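Local coordinates for protein type II 3-hydroxyacyl-CoA dehydrogenase (Thermus thermophilus, PDB 1UAY) that probably oxidises 3-hydroxyacyl-CoA to 3-ketoacyl-CoA with NAD in fatty acid beta-oxidation, as a tetrameric short-chain dehydrogenase with a Rossmann fold, at residues A[211-214]-A[215-219]; A[58-61]-A[62-65]. One frame throughout, in Å; residues are numbered along the deposited sequence.

Interaction 1 (A[211-214]-A[215-219])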
# COMPACT_ATOMS: atom_id res chain seq x y z
N GLU A 211 11.06 -18.72 15.73
CA GLU A 211 11.27 -17.89 16.91
C GLU A 211 11.23 -16.39 16.60
O GLU A 211 10.90 -15.58 17.48
CB GLU A 211 12.60 -18.25 17.58
CG GLU A 211 12.67 -19.69 18.08
CD GLU A 211 13.29 -20.64 17.07
OE1 GLU A 211 13.07 -20.47 15.86
OE2 GLU A 211 13.99 -21.58 17.51
N GLU A 212 11.56 -16.02 15.37
CA GLU A 212 11.54 -14.61 14.97
C GLU A 212 10.10 -14.14 14.82
O GLU A 212 9.78 -12.98 15.10
CB GLU A 212 12.36 -14.43 13.68
CG GLU A 212 13.84 -14.74 13.93
CD GLU A 212 14.70 -14.75 12.68
OE1 GLU A 212 14.31 -15.36 11.68
OE2 GLU A 212 15.80 -14.15 12.71
N TYR A 213 9.22 -15.04 14.38
CA TYR A 213 7.81 -14.71 14.26
C TYR A 213 7.26 -14.58 15.69
O TYR A 213 6.53 -13.65 16.00
CB TYR A 213 7.07 -15.81 13.50
CG TYR A 213 5.56 -15.82 13.67
CD1 TYR A 213 4.96 -16.60 14.66
CD2 TYR A 213 4.74 -15.05 12.85
CE1 TYR A 213 3.58 -16.62 14.82
CE2 TYR A 213 3.35 -15.06 13.00
CZ TYR A 213 2.78 -15.85 13.99
OH TYR A 213 1.42 -15.88 14.15
N ALA A 214 7.63 -15.52 16.55
CA ALA A 214 7.16 -15.50 17.93
C ALA A 214 7.59 -14.22 18.65
O ALA A 214 6.83 -13.65 19.42
CB ALA A 214 7.68 -16.72 18.69
N ALA A 215 8.82 -13.79 18.41
CA ALA A 215 9.34 -12.58 19.04
C ALA A 215 8.51 -11.36 18.67
O ALA A 215 8.22 -10.50 19.51
CB ALA A 215 10.80 -12.36 18.66
N LEU A 216 8.12 -11.26 17.40
CA LEU A 216 7.31 -10.13 16.96
C LEU A 216 5.92 -10.20 17.61
O LEU A 216 5.39 -9.18 18.06
CB LEU A 216 7.17 -10.12 15.44
CG LEU A 216 6.24 -9.02 14.88
CD1 LEU A 216 6.73 -7.65 15.31
CD2 LEU A 216 6.20 -9.12 13.36
N VAL A 217 5.34 -11.39 17.66
CA VAL A 217 4.03 -11.55 18.28
C VAL A 217 4.09 -11.08 19.73
O VAL A 217 3.22 -10.34 20.18
CB VAL A 217 3.56 -13.02 18.22
CG1 VAL A 217 2.31 -13.21 19.08
CG2 VAL A 217 3.26 -13.40 16.78
N LEU A 218 5.12 -11.50 20.46
CA LEU A 218 5.22 -11.06 21.85
C LEU A 218 5.43 -9.55 21.97
O LEU A 218 4.94 -8.89 22.87
CB LEU A 218 6.39 -11.80 22.51
CG LEU A 218 5.93 -13.01 23.32
CD1 LEU A 218 5.38 -14.12 22.42
CD2 LEU A 218 7.06 -13.64 24.13
N HIS A 219 6.16 -8.94 21.03
CA HIS A 219 6.32 -7.50 21.11
C HIS A 219 4.98 -6.81 20.87
O HIS A 219 4.66 -5.82 21.52
CB HIS A 219 7.33 -6.97 20.08
CG HIS A 219 7.49 -5.49 20.15
ND1 HIS A 219 8.01 -4.85 21.25
CD2 HIS A 219 7.10 -4.51 19.29
CE1 HIS A 219 7.92 -3.54 21.09
NE2 HIS A 219 7.37 -3.31 19.91
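Tyr213 and Val217 make an i to i+4 side-chain contact on helix 210-222. Val217 CG2 lies over one face of the Tyr213 ring, 3.9 Å from the ring centroid and 20° off the ring normal. This is a CH-pi contact. The methyl is offset toward the rim, and Tyr213 CZ is its nearest ring atom at 3.7 Å. Val217 has CG1 anti to its backbone N (chi1 170°), which leaves CG2 beside that N and facing the preceding turn. Val217 CG2 also lies 3.4 Å from Tyr213 O.

Backbone bonds run alongside. Val217 N donates to Tyr213 O at 3.0 Å, and Leu218 N donates to Ala214 O at 2.9 Å. Ala215 N bonds Glu211 O, while the bond from Leu216 N to Glu212 O is weak.

Polar ends find partners outside the two segments. Glu212 forms a salt bridge with Arg206 and accepts from Arg209 N. The helix precedes strand 230-233 and packs on it, on strand 67-72 and on helix 13-25. His219 stacks on His219 of a second subunit, which places the helix at a subunit interface.

A methyl limits the Tyr213 ring at one face and a hydrogen bond to Thr133 OG1 holds its buried hydroxyl, restricting both ring plane and polar end.

Interaction 2 (A[58-61]-A[62-65]); sequences VARA and QEEA
Two bent side chains bring Arg60 and Glu64 together, one turn apart on helix 51-64. Arg60 sends CG anti to its backbone N (chi1 -177°), and the bend at chi2 (69°) carries the guanidinium toward Glu64. Glu64 also bends at chi2, at -63°, and its OE2 turns back to meet it.

The result is a salt bridge. Arg60 NH1 donates to Glu64 OE2 at 2.6 Å, fairly straight. The oxygen sits at the guanidinium edge, in its plane, and is approached on its anti side. A weak bond from Arg60 NH2, at 3.1 Å, reaches the same Glu64 OE2. Glu63 OE1 lies 4.1 Å from Arg60 NH1 but well out of the guanidinium plane. That pair probably adds only a charge attraction, since no N-H points at the oxygen.

The backbone marks the helix end. Gln62 N and Glu63 N bond Val58 O and Ala59 O. Ala61 O takes two donors, Glu64 N at 2.9 Å and Ala65 N at 3.2 Å. Ala65 then leaves helical geometry.

Helix 51-64 links parallel strands 42-45 and 67-72, a beta-alpha-beta crossover of the Rossmann fold. Arg60 packs on Ile42, Val44 and Val30, and Ala61 also meets Val30. Val58, Ala61 and Gln62 rest on Leu67. Ala65 O bonds Ser4 OG of strand 4-8, and Gln62 NE2 makes a weak hydrogen bond to Ala115 O of helix 91-116.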
# COMPACT_ATOMS: atom_id res chain seq x y z
N VAL A 58 -11.67 -21.69 23.21
CA VAL A 58 -11.77 -20.42 23.90
C VAL A 58 -12.17 -20.65 25.36
O VAL A 58 -11.58 -20.09 26.27
CB VAL A 58 -12.79 -19.49 23.20
CG1 VAL A 58 -13.09 -18.27 24.07
CG2 VAL A 58 -12.24 -19.03 21.85
N ALA A 59 -13.18 -21.49 25.57
CA ALA A 59 -13.64 -21.80 26.92
C ALA A 59 -12.54 -22.49 27.72
O ALA A 59 -12.37 -22.22 28.91
CB ALA A 59 -14.89 -22.68 26.86
N ARG A 60 -11.80 -23.39 27.08
CA ARG A 60 -10.72 -24.10 27.76
C ARG A 60 -9.68 -23.10 28.27
O ARG A 60 -9.18 -23.22 29.38
CB ARG A 60 -10.05 -25.10 26.81
CG ARG A 60 -8.96 -25.93 27.47
CD ARG A 60 -9.53 -26.92 28.48
NE ARG A 60 -8.47 -27.58 29.25
CZ ARG A 60 -7.80 -27.01 30.24
NH1 ARG A 60 -8.08 -25.77 30.60
NH2 ARG A 60 -6.85 -27.69 30.88
N ALA A 61 -9.37 -22.10 27.45
CA ALA A 61 -8.41 -21.08 27.84
C ALA A 61 -8.96 -20.28 29.02
O ALA A 61 -8.26 -20.03 30.00
CB ALA A 61 -8.11 -20.15 26.67
N GLN A 62 -10.23 -19.88 28.93
CA GLN A 62 -10.84 -19.11 30.00
C GLN A 62 -10.91 -19.87 31.32
O GLN A 62 -10.95 -19.27 32.39
CB GLN A 62 -12.23 -18.64 29.58
CG GLN A 62 -12.20 -17.63 28.45
CD GLN A 62 -13.57 -17.07 28.13
OE1 GLN A 62 -14.48 -17.80 27.74
NE2 GLN A 62 -13.72 -15.76 28.31
N GLU A 63 -10.91 -21.20 31.26
CA GLU A 63 -10.94 -21.98 32.49
C GLU A 63 -9.59 -21.87 33.19
O GLU A 63 -9.50 -22.01 34.41
CB GLU A 63 -11.26 -23.44 32.20
CG GLU A 63 -12.70 -23.68 31.76
CD GLU A 63 -12.99 -25.15 31.52
OE1 GLU A 63 -12.20 -25.80 30.81
OE2 GLU A 63 -14.02 -25.65 32.03
N GLU A 64 -8.53 -21.62 32.42
CA GLU A 64 -7.19 -21.50 32.98
C GLU A 64 -6.94 -20.13 33.61
O GLU A 64 -6.33 -20.03 34.68
CB GLU A 64 -6.13 -21.76 31.90
CG GLU A 64 -6.12 -23.18 31.36
CD GLU A 64 -5.77 -24.20 32.43
OE1 GLU A 64 -4.73 -24.04 33.09
OE2 GLU A 64 -6.54 -25.17 32.59
N ALA A 65 -7.40 -19.09 32.94
CA ALA A 65 -7.23 -17.71 33.39
C ALA A 65 -7.88 -16.80 32.34
O ALA A 65 -8.22 -17.24 31.25
CB ALA A 65 -5.75 -17.38 33.52

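How the interactions relate
Interaction 2 comes first along the chain, on helix 51-64, and interaction 1 follows on helix 210-222. Their centres are 23 Å apart, and their nearest atoms about 15 Å, with no touch. Both helices pack on the same seven-stranded parallel sheet of the Rossmann fold. Both meet strand 67-72, at Leu67 for interaction 2 and Val71 for interaction 1. Otherwise interaction 2 reaches strand 42-45, at one border of the sheet, and its neighbour 28-33, while interaction 1 reaches strand 230-233 at the other border. The two contacts thus extend toward opposite borders of one sheet, and of the two only interaction 1 meets another subunit.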